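Local structure of putative phosphinothricin acetyltransferase YwnH (Bacillus subtilis, 1VHS) at residues A[18-21]-A[22-26]. The protein probably inactivates phosphinothricin, the active part of an antibiotic and herbicide, by transferring an acetyl group to it from acetyl-CoA. Residues are numbered along the deposited sequence; the frame is centred on the assembly and turned at random.
Sequences AIYN and STIAS
S22 and T23 both turn their hydroxyls back onto carbonyls of the preceding turn, in the last turn of helix 13-24. S22 OG gives its proton to I19 O over 2.6 Å, and T23 OG1 does the same to Y20 O over 2.7 Å. In each, the hydroxyl sits between the backbone N and the carbonyl carbon (chi1 67° in S22, 73° in T23), a setting from which so short a side chain can reach a carbonyl one turn back. Threonine adds a methyl, CG2, to suit a buried place. Y20 O is thus gripped twice: OG1 comes within 16° of the carbonyl plane, while T23 N, 3.2 Å from the same oxygen, lies well above that plane. The latter is an i to i-3 bond, as is I24 N to N21 O at 3.2 Å; S22 N still bonds to A18 O but leans weakly to I19 O, where the change toward 3-10 geometry begins. A25 N stands 4.4 Å from N21 O, too far for a direct bond, and a water bridges the two, donating to N21 O and accepting from A25 N.

On another side, N21 and I24 run side by side. The tip of I24, CD1, lies 3.3 Å from N21 OD1 and obliquely by the ring of Y20, 4.3 Å from CE2, an apolar branch fit for this buried spot. N21 OD1 accepts from V36 N and S22 OG also bonds to E91 N, tying the turn to two loops. Y20, its hydroxyl bonded to D32 and T30, makes a cation-pi contact with R41, and its ring meets that of Y88. I19 and T23 also touch Y88, on strand 82-89, whose end is predicted to bind acetyl-CoA, which places this C-terminal turn against the probable cofactor site of the GNAT fold.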
ATOM      1  N   ALA A  18      -8.478   6.057  -9.103  1.00 22.94           N
ATOM      2  CA  ALA A  18      -9.704   6.540  -8.485  1.00 22.99           C
ATOM      3  C   ALA A  18      -9.712   6.194  -6.995  1.00 22.91           C
ATOM      4  O   ALA A  18     -10.062   7.030  -6.159  1.00 23.43           O
ATOM      5  CB  ALA A  18     -10.916   5.925  -9.175  1.00 26.56           C
ATOM      6  N   ILE A  19      -9.328   4.962  -6.667  1.00 21.03           N
ATOM      7  CA  ILE A  19      -9.285   4.526  -5.274  1.00 20.84           C
ATOM      8  C   ILE A  19      -8.258   5.377  -4.530  1.00 22.09           C
ATOM      9  O   ILE A  19      -8.498   5.831  -3.411  1.00 23.41           O
ATOM     10  CB  ILE A  19      -8.901   3.032  -5.167  1.00 19.67           C
ATOM     11  CG1 ILE A  19     -10.074   2.174  -5.653  1.00 22.95           C
ATOM     12  CG2 ILE A  19      -8.501   2.679  -3.723  1.00 21.20           C
ATOM     13  CD1 ILE A  19      -9.785   0.691  -5.696  1.00 24.77           C
ATOM     14  N   TYR A  20      -7.116   5.589  -5.169  1.00 23.81           N
ATOM     15  CA  TYR A  20      -6.053   6.401  -4.595  1.00 23.46           C
ATOM     16  C   TYR A  20      -6.602   7.792  -4.265  1.00 23.71           C
ATOM     17  O   TYR A  20      -6.427   8.293  -3.156  1.00 22.82           O
ATOM     18  CB  TYR A  20      -4.909   6.514  -5.598  1.00 25.83           C
ATOM     19  CG  TYR A  20      -3.734   7.324  -5.109  1.00 27.98           C
ATOM     20  CD1 TYR A  20      -2.800   6.773  -4.231  1.00 31.00           C
ATOM     21  CD2 TYR A  20      -3.547   8.637  -5.536  1.00 31.74           C
ATOM     22  CE1 TYR A  20      -1.705   7.509  -3.794  1.00 31.73           C
ATOM     23  CE2 TYR A  20      -2.457   9.386  -5.104  1.00 31.20           C
ATOM     24  CZ  TYR A  20      -1.541   8.814  -4.234  1.00 33.40           C
ATOM     25  OH  TYR A  20      -0.466   9.549  -3.803  1.00 34.46           O
ATOM     26  N   ASN A  21      -7.279   8.408  -5.232  1.00 23.82           N
ATOM     27  CA  ASN A  21      -7.844   9.741  -5.030  1.00 22.92           C
ATOM     28  C   ASN A  21      -8.931   9.821  -3.973  1.00 25.17           C
ATOM     29  O   ASN A  21      -9.096  10.856  -3.325  1.00 25.31           O
ATOM     30  CB  ASN A  21      -8.389  10.303  -6.347  1.00 21.48           C
ATOM     31  CG  ASN A  21      -7.290  10.692  -7.310  1.00 24.35           C
ATOM     32  OD1 ASN A  21      -6.193  11.065  -6.896  1.00 28.04           O
ATOM     33  ND2 ASN A  21      -7.582  10.627  -8.602  1.00 27.31           N
ATOM     34  N   SER A  22      -9.677   8.739  -3.787  1.00 23.86           N
ATOM     35  CA  SER A  22     -10.742   8.753  -2.797  1.00 25.87           C
ATOM     36  C   SER A  22     -10.180   8.865  -1.381  1.00 27.62           C
ATOM     37  O   SER A  22     -10.894   9.257  -0.459  1.00 27.30           O
ATOM     38  CB  SER A  22     -11.601   7.490  -2.916  1.00 25.42           C
ATOM     39  OG  SER A  22     -10.856   6.339  -2.564  1.00 26.96           O
ATOM     40  N   THR A  23      -8.902   8.533  -1.215  1.00 28.20           N
ATOM     41  CA  THR A  23      -8.258   8.592   0.098  1.00 29.13           C
ATOM     42  C   THR A  23      -7.552   9.922   0.386  1.00 33.12           C
ATOM     43  O   THR A  23      -7.206  10.211   1.532  1.00 31.11           O
ATOM     44  CB  THR A  23      -7.205   7.475   0.259  1.00 29.50           C
ATOM     45  OG1 THR A  23      -6.057   7.784  -0.542  1.00 30.41           O
ATOM     46  CG2 THR A  23      -7.774   6.129  -0.177  1.00 29.94           C
ATOM     47  N   ILE A  24      -7.341  10.732  -0.644  1.00 34.22           N
ATOM     48  CA  ILE A  24      -6.643  12.004  -0.473  1.00 36.25           C
ATOM     49  C   ILE A  24      -7.294  12.971   0.515  1.00 39.84           C
ATOM     50  O   ILE A  24      -6.606  13.584   1.336  1.00 39.49           O
ATOM     51  CB  ILE A  24      -6.461  12.719  -1.834  1.00 37.74           C
ATOM     52  CG1 ILE A  24      -5.565  11.869  -2.740  1.00 36.17           C
ATOM     53  CG2 ILE A  24      -5.853  14.104  -1.625  1.00 36.38           C
ATOM     54  CD1 ILE A  24      -5.289  12.482  -4.101  1.00 37.24           C
ATOM     55  N   ALA A  25      -8.614  13.099   0.440  1.00 41.02           N
ATOM     56  CA  ALA A  25      -9.355  14.001   1.318  1.00 43.15           C
ATOM     57  C   ALA A  25      -9.076  13.794   2.806  1.00 44.45           C
ATOM     58  O   ALA A  25      -8.818  14.756   3.535  1.00 44.57           O
ATOM     59  CB  ALA A  25     -10.851  13.866   1.052  1.00 44.06           C
ATOM     60  N   SER A  26      -9.131  12.544   3.254  1.00 42.47           N
ATOM     61  CA  SER A  26      -8.902  12.229   4.660  1.00 42.55           C
ATOM     62  C   SER A  26      -7.467  12.492   5.100  1.00 42.35           C
ATOM     63  O   SER A  26      -7.189  12.545   6.297  1.00 41.55           O
ATOM     64  CB  SER A  26      -9.249  10.764   4.937  1.00 41.37           C
ATOM     65  OG  SER A  26      -8.351   9.898   4.264  1.00 44.91           O
TER
HETATM   66  O   HOH W   1     -10.361  12.567  -1.680  1.00 36.76           O